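GH18 chiitnase (Pseudoalteromonas aurantia, PDB 6K7Z) probably hydrolyses internal beta-1,4 linkages in chitin, acting as an endochitinase of glycoside hydrolase family 18. Local coordinates at residues N84-R87 with S88-E91; F223-T226 with Q227-G231; I240-E243 with V244-I248. All blocks are in the same frame, centred on the assembly; numbering follows the deposited sequence.

Contact 1: N84-R87 with S88-E91; sequences NAYR and SLSE
Leu89 lies back along the preceding turn of helix 83-89, against the carbonyl of Ala85 and the ring of Tyr86. Its CB sits 3.6 Å from Tyr86 O. The branch point comes closer to the backbone: Leu89 CG is 3.2 Å from Ala85 O, the same oxygen that takes the helical bond from Leu89 N at 3.0 Å. With CG beside its own backbone N (chi1 -65°), the side chain is carried back over that carbonyl rather than forward. At the tip, Leu89 CD1 meets Tyr86 CD1 at 4.4 Å, a loose apolar contact that approaches the ring obliquely.

One residue further on, Ser90 returns two donors to the turn before. Its backbone N bonds to Tyr86 O (2.8 Å), and the hydroxyl gives its proton to Arg87 O, Ser90 OG lying 2.6 Å from that oxygen and tilted 28° from the carbonyl plane. This short side-chain bond satisfies a carbonyl to which Ser90 N offers only a weak bond. Beside the same oxygen runs the aliphatic part of Glu91, its CG 3.7 Å from Arg87 O.

Outside this turn, Leu89 also packs on Phe39, Met81 and Phe133, while Tyr86 meets Tyr116 edge-to-face. Serine hydroxyls commonly bond back to a carbonyl of the preceding turn in this way; here it happens in the last part of the short extra helix between barrel strand 71-77 and helix 93-106 of a (beta/alpha)8 barrel.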
loop_
_atom_site.group_PDB
_atom_site.type_symbol
_atom_site.label_atom_id
_atom_site.label_comp_id
_atom_site.label_asym_id
_atom_site.label_seq_id
_atom_site.Cartn_x
_atom_site.Cartn_y
_atom_site.Cartn_z
ATOM N N ASN A 84 -10.570 12.548 11.652
ATOM C CA ASN A 84 -10.293 13.253 12.895
ATOM C C ASN A 84 -9.003 12.759 13.545
ATOM O O ASN A 84 -8.284 13.545 14.173
ATOM C CB ASN A 84 -11.483 13.097 13.849
ATOM C CG ASN A 84 -11.819 11.637 14.146
ATOM O OD1 ASN A 84 -11.555 10.746 13.336
ATOM N ND2 ASN A 84 -12.399 11.389 15.319
ATOM N N ALA A 85 -8.689 11.468 13.410
ATOM C CA ALA A 85 -7.427 10.972 13.954
ATOM C C ALA A 85 -6.240 11.536 13.181
ATOM O O ALA A 85 -5.244 11.959 13.782
ATOM C CB ALA A 85 -7.413 9.445 13.939
ATOM N N TYR A 86 -6.338 11.558 11.849
ATOM C CA TYR A 86 -5.283 12.143 11.028
ATOM C C TYR A 86 -5.106 13.625 11.331
ATOM O O TYR A 86 -3.980 14.131 11.358
ATOM C CB TYR A 86 -5.605 11.966 9.541
ATOM C CG TYR A 86 -5.392 10.581 8.954
ATOM C CD1 TYR A 86 -4.121 10.013 8.891
ATOM C CD2 TYR A 86 -6.453 9.872 8.406
ATOM C CE1 TYR A 86 -3.923 8.750 8.329
ATOM C CE2 TYR A 86 -6.265 8.619 7.838
ATOM C CZ TYR A 86 -5.001 8.065 7.800
ATOM O OH TYR A 86 -4.821 6.812 7.235
ATOM N N ARG A 87 -6.210 14.342 11.543
ATOM C CA ARG A 87 -6.112 15.768 11.855
ATOM C C ARG A 87 -5.223 15.997 13.068
ATOM O O ARG A 87 -4.353 16.877 13.059
ATOM C CB ARG A 87 -7.501 16.353 12.100
ATOM C CG ARG A 87 -7.540 17.881 12.178
ATOM C CD ARG A 87 -8.940 18.347 12.541
ATOM N NE ARG A 87 -9.093 19.797 12.457
ATOM C CZ ARG A 87 -10.166 20.455 12.886
ATOM N NH1 ARG A 87 -11.172 19.787 13.442
ATOM N NH2 ARG A 87 -10.237 21.778 12.761
ATOM N N SER A 88 -5.432 15.212 14.124
ATOM C CA SER A 88 -4.591 15.323 15.312
ATOM C C SER A 88 -3.152 14.934 15.009
ATOM O O SER A 88 -2.213 15.615 15.439
ATOM C CB SER A 88 -5.150 14.448 16.431
ATOM O OG SER A 88 -6.456 14.862 16.789
ATOM N N LEU A 89 -2.960 13.831 14.280
ATOM C CA LEU A 89 -1.614 13.376 13.970
ATOM C C LEU A 89 -0.854 14.406 13.162
ATOM O O LEU A 89 0.372 14.510 13.292
ATOM C CB LEU A 89 -1.665 12.060 13.198
ATOM C CG LEU A 89 -2.231 10.869 13.957
ATOM C CD1 LEU A 89 -2.412 9.726 12.986
ATOM C CD2 LEU A 89 -1.304 10.458 15.092
ATOM N N SER A 90 -1.560 15.166 12.324
ATOM C CA SER A 90 -0.907 16.130 11.451
ATOM C C SER A 90 -0.232 17.239 12.235
ATOM O O SER A 90 0.631 17.926 11.682
ATOM C CB SER A 90 -1.913 16.741 10.479
ATOM O OG SER A 90 -2.782 17.640 11.161
ATOM N N GLU A 91 -0.617 17.432 13.499
ATOM C CA GLU A 91 -0.007 18.449 14.345
ATOM C C GLU A 91 1.287 17.981 15.000
ATOM O O GLU A 91 1.983 18.808 15.603
ATOM C CB GLU A 91 -1.010 18.903 15.412
ATOM C CG GLU A 91 -2.293 19.470 14.792
ATOM C CD GLU A 91 -3.408 19.691 15.799
ATOM O OE1 GLU A 91 -3.322 19.151 16.922
ATOM O OE2 GLU A 91 -4.373 20.408 15.455
#

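Contact 2: F223-T226 with Q227-G231; sequences FPVT and QNDAG
Thr226 and Asp229 are joined by three hydrogen bonds, two of which converge on one carboxylate oxygen. Asp229 OD2 accepts the backbone N-H of Thr226 at 2.7 Å through its anti lone pair, and it accepts the hydroxyl proton as well, with Thr226 OG1 at 2.6 Å. The two donors come from different directions, since the hydroxyl stands above the carboxylate plane, 66° out of it. Thr226 holds OG1 between its backbone N and carbonyl carbon (chi1 64°), the rotation that brings hydroxyl and amide to the same oxygen. The third bond runs the other way, from Asp229 N to Thr226 O at 3.0 Å, the donor lying well above the carbonyl plane. Gripped at both its amide and its carboxylate, Asp229 has little freedom to turn; its other oxygen, OD1, is hydrogen-bonded to Ser264 OG. Val225 CB also passes 3.5 Å from Asp229 OD2, a van der Waals approach of carbon to oxygen.

Farther out the packing is apolar. Pro224 faces the returning chain, its CB 3.6 Å from Asp229 CB and its CG 3.8 Å from Ala230 CB, while Tyr189 and Asn190 adjoin this proline and alanine respectively. The amide N of Ala230 is buried here without a partner in the model.

The bond from Asp229 N to Thr226 O, with Gln227 and Asn228 at the corner, closes a type I beta turn, and the aspartate carboxylate ties it further by reaching back to the amide of Thr226. This turn redirects the chain at the C-terminal end of barrel strand 219-224, the end where TIM barrels generally carry their active sites.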
loop_
_atom_site.group_PDB
_atom_site.type_symbol
_atom_site.label_atom_id
_atom_site.label_comp_id
_atom_site.label_asym_id
_atom_site.label_seq_id
_atom_site.Cartn_x
_atom_site.Cartn_y
_atom_site.Cartn_z
ATOM N N PHE A 223 -5.002 -4.592 -7.584
ATOM C CA PHE A 223 -6.277 -5.168 -8.015
ATOM C C PHE A 223 -6.861 -6.056 -6.928
ATOM O O PHE A 223 -6.118 -6.605 -6.108
ATOM C CB PHE A 223 -6.101 -6.000 -9.296
ATOM C CG PHE A 223 -5.638 -5.195 -10.459
ATOM C CD1 PHE A 223 -6.544 -4.457 -11.201
ATOM C CD2 PHE A 223 -4.293 -5.128 -10.786
ATOM C CE1 PHE A 223 -6.114 -3.685 -12.259
ATOM C CE2 PHE A 223 -3.860 -4.352 -11.852
ATOM C CZ PHE A 223 -4.770 -3.637 -12.587
ATOM N N PRO A 224 -8.183 -6.250 -6.925
ATOM C CA PRO A 224 -8.778 -7.251 -6.029
ATOM C C PRO A 224 -8.584 -8.647 -6.597
ATOM O O PRO A 224 -8.650 -8.851 -7.812
ATOM C CB PRO A 224 -10.269 -6.883 -6.008
ATOM C CG PRO A 224 -10.478 -5.899 -7.125
ATOM C CD PRO A 224 -9.183 -5.658 -7.835
ATOM N N VAL A 225 -8.350 -9.615 -5.707
ATOM C CA VAL A 225 -8.183 -10.994 -6.163
ATOM C C VAL A 225 -9.513 -11.553 -6.640
ATOM O O VAL A 225 -9.607 -12.119 -7.734
ATOM C CB VAL A 225 -7.574 -11.871 -5.059
ATOM C CG1 VAL A 225 -7.435 -13.313 -5.540
ATOM C CG2 VAL A 225 -6.227 -11.310 -4.621
ATOM N N THR A 226 -10.550 -11.406 -5.827
ATOM C CA THR A 226 -11.876 -11.927 -6.131
ATOM C C THR A 226 -12.911 -10.818 -6.110
ATOM O O THR A 226 -12.673 -9.708 -5.618
ATOM C CB THR A 226 -12.318 -12.982 -5.121
ATOM O OG1 THR A 226 -12.438 -12.365 -3.825
ATOM C CG2 THR A 226 -11.328 -14.155 -5.080
ATOM N N GLN A 227 -14.105 -11.164 -6.566
ATOM C CA GLN A 227 -15.179 -10.234 -6.542
ATOM C C GLN A 227 -15.488 -9.700 -5.116
ATOM O O GLN A 227 -15.891 -8.590 -4.971
ATOM C CB GLN A 227 -16.437 -10.908 -7.051
ATOM C CG GLN A 227 -17.727 -10.120 -6.826
ATOM C CD GLN A 227 -18.485 -10.587 -5.594
ATOM O OE1 GLN A 227 -18.792 -11.768 -5.426
ATOM N NE2 GLN A 227 -18.833 -9.645 -4.753
ATOM N N ASN A 228 -15.346 -10.526 -4.098
ATOM C CA ASN A 228 -15.700 -10.068 -2.753
ATOM C C ASN A 228 -14.623 -9.192 -2.145
ATOM O O ASN A 228 -14.802 -8.718 -1.019
ATOM C CB ASN A 228 -15.985 -11.262 -1.812
ATOM C CG ASN A 228 -16.655 -10.849 -0.499
ATOM O OD1 ASN A 228 -16.058 -10.948 0.573
ATOM N ND2 ASN A 228 -17.885 -10.368 -0.584
ATOM N N ASP A 229 -13.530 -8.945 -2.865
ATOM C CA ASP A 229 -12.431 -8.148 -2.324
ATOM C C ASP A 229 -12.599 -6.651 -2.541
ATOM O O ASP A 229 -11.839 -5.869 -1.959
ATOM C CB ASP A 229 -11.101 -8.619 -2.929
ATOM C CG ASP A 229 -10.646 -9.957 -2.353
ATOM O OD1 ASP A 229 -10.560 -10.084 -1.103
ATOM O OD2 ASP A 229 -10.371 -10.878 -3.148
ATOM N N ALA A 230 -13.578 -6.222 -3.335
ATOM C CA ALA A 230 -13.766 -4.792 -3.534
ATOM C C ALA A 230 -15.202 -4.531 -3.949
ATOM O O ALA A 230 -15.833 -5.373 -4.587
ATOM C CB ALA A 230 -12.808 -4.235 -4.593
ATOM N N GLY A 231 -15.704 -3.348 -3.579
ATOM C CA GLY A 231 -17.006 -2.923 -4.063
ATOM C C GLY A 231 -17.069 -2.809 -5.574
ATOM O O GLY A 231 -18.097 -3.114 -6.183
#

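Contact 3: I240-E243 with V244-I248; sequences IINE and VIKPI
Val244 rests against the carbonyl of Ile240, its CB 3.2 Å from Ile240 O. That oxygen serves two amides: Ile245 N reaches it at 2.8 Å, almost straight (171°), and Val244 N at 3.1 Å from above the carbonyl plane. The bond from Ile245 N, five residues on, makes a pi-type turn, and the i to i+5 pattern recurs where Ile241 O takes Lys246 N at 2.8 Å.

The Ile241 side chain follows the same shift: with CG1 beside the backbone N (chi1 -71°), CG2 is anti to that N and lies 4.0 Å from Lys246 CE, the two chains running side by side and pointing the same way. Asn242 flanks the same lysine, with OD1 3.5 Å from Lys246 CD.

Glu243 contributes mainly backbone. Its carbonyl oxygen meets the outer corner of the proline ring, Pro247 CG lying 3.4 Å from Glu243 O, while Pro247 CD faces Asn242 O at 3.5 Å. Having no N-H, Pro247 cannot bond to the turn before, and the helix kinks there. Exchanging Pro247 for an alanine removes CG and CD, which would probably leave a gap beside these two carbonyls and lessen the rigidity of the kink.

Helix 237-251 covers strand 219-224 through Ile240 and Val244, which both touch Phe223; on its flanks Val244 meets Pro198 of helix 198-209, and Ile240 and Ile245 meet Ile274 of helix 269-277.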
loop_
_atom_site.group_PDB
_atom_site.type_symbol
_atom_site.label_atom_id
_atom_site.label_comp_id
_atom_site.label_asym_id
_atom_site.label_seq_id
_atom_site.Cartn_x
_atom_site.Cartn_y
_atom_site.Cartn_z
ATOM N N ILE A 240 -6.758 -8.919 -16.534
ATOM C CA ILE A 240 -5.615 -8.167 -16.010
ATOM C C ILE A 240 -4.395 -8.402 -16.885
ATOM O O ILE A 240 -3.695 -7.461 -17.279
ATOM C CB ILE A 240 -5.322 -8.557 -14.551
ATOM C CG1 ILE A 240 -6.485 -8.207 -13.625
ATOM C CG2 ILE A 240 -4.016 -7.884 -14.072
ATOM C CD1 ILE A 240 -6.369 -8.893 -12.242
ATOM N N ILE A 241 -4.122 -9.672 -17.200
ATOM C CA ILE A 241 -2.920 -10.012 -17.952
ATOM C C ILE A 241 -2.956 -9.378 -19.335
ATOM O O ILE A 241 -2.027 -8.670 -19.740
ATOM C CB ILE A 241 -2.761 -11.540 -18.045
ATOM C CG1 ILE A 241 -2.377 -12.118 -16.681
ATOM C CG2 ILE A 241 -1.722 -11.914 -19.089
ATOM C CD1 ILE A 241 -2.342 -13.637 -16.689
ATOM N N ASN A 242 -4.041 -9.599 -20.069
ATOM C CA ASN A 242 -4.029 -9.280 -21.484
ATOM C C ASN A 242 -4.537 -7.878 -21.809
ATOM O O ASN A 242 -4.296 -7.403 -22.923
ATOM C CB ASN A 242 -4.832 -10.339 -22.244
ATOM C CG ASN A 242 -4.058 -11.638 -22.394
ATOM O OD1 ASN A 242 -3.026 -11.675 -23.077
ATOM N ND2 ASN A 242 -4.535 -12.707 -21.750
ATOM N N GLU A 243 -5.208 -7.193 -20.877
ATOM C CA GLU A 243 -5.693 -5.843 -21.128
ATOM C C GLU A 243 -5.052 -4.792 -20.238
ATOM O O GLU A 243 -5.261 -3.596 -20.484
ATOM C CB GLU A 243 -7.223 -5.766 -20.974
ATOM C CG GLU A 243 -7.978 -6.771 -21.859
ATOM C CD GLU A 243 -9.437 -6.403 -22.118
ATOM O OE1 GLU A 243 -9.764 -5.197 -22.206
ATOM O OE2 GLU A 243 -10.264 -7.329 -22.280
ATOM N N VAL A 244 -4.269 -5.192 -19.235
ATOM C CA VAL A 244 -3.532 -4.240 -18.411
ATOM C C VAL A 244 -2.035 -4.499 -18.509
ATOM O O VAL A 244 -1.270 -3.630 -18.942
ATOM C CB VAL A 244 -3.997 -4.307 -16.944
ATOM C CG1 VAL A 244 -3.110 -3.439 -16.062
ATOM C CG2 VAL A 244 -5.450 -3.906 -16.818
ATOM N N ILE A 245 -1.609 -5.691 -18.071
ATOM C CA ILE A 245 -0.187 -5.997 -17.944
ATOM C C ILE A 245 0.496 -5.965 -19.306
ATOM O O ILE A 245 1.495 -5.267 -19.509
ATOM C CB ILE A 245 0.013 -7.353 -17.243
ATOM C CG1 ILE A 245 -0.358 -7.249 -15.753
ATOM C CG2 ILE A 245 1.451 -7.824 -17.405
ATOM C CD1 ILE A 245 -0.301 -8.565 -14.999
ATOM N N LYS A 246 -0.017 -6.732 -20.261
ATOM C CA LYS A 246 0.638 -6.742 -21.566
ATOM C C LYS A 246 0.589 -5.386 -22.261
ATOM O O LYS A 246 1.632 -4.965 -22.787
ATOM C CB LYS A 246 0.062 -7.867 -22.433
ATOM C CG LYS A 246 0.567 -9.223 -21.951
ATOM C CD LYS A 246 0.224 -10.372 -22.884
ATOM C CE LYS A 246 0.713 -11.697 -22.313
ATOM N NZ LYS A 246 2.202 -11.784 -22.253
ATOM N N PRO A 247 -0.522 -4.645 -22.277
ATOM C CA PRO A 247 -0.473 -3.308 -22.896
ATOM C C PRO A 247 0.515 -2.361 -22.229
ATOM O O PRO A 247 1.135 -1.543 -22.922
ATOM C CB PRO A 247 -1.922 -2.816 -22.768
ATOM C CG PRO A 247 -2.737 -4.077 -22.721
ATOM C CD PRO A 247 -1.900 -5.021 -21.905
ATOM N N ILE A 248 0.731 -2.450 -20.926
ATOM C CA ILE A 248 1.704 -1.588 -20.288
ATOM C C ILE A 248 3.123 -2.039 -20.686
ATOM O O ILE A 248 3.971 -1.245 -20.993
ATOM C CB ILE A 248 1.525 -1.606 -18.760
ATOM C CG1 ILE A 248 0.299 -0.847 -18.350
ATOM C CG2 ILE A 248 2.712 -1.014 -18.054
ATOM C CD1 ILE A 248 -0.051 -0.985 -16.894
#

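In the fold
All three contacts are local and follow one another in series along the chain, none nested in or crossing another. Contact 1 is a turn of the short helix 83-89 that comes between strand 71-77 and helix 93-106. Contact 2 closes the turn by which the chain leaves strand 219-224, and contact 3 is the irregular part of helix 237-251, the helix of the next crossover to strand 256-260. Contacts 2 and 3 touch through Phe223, whose CZ lies 3.9 Å from Val244 CG1. Contact 1 stands apart, its centre 39 Å from that of contact 3, on the opposite side of the barrel.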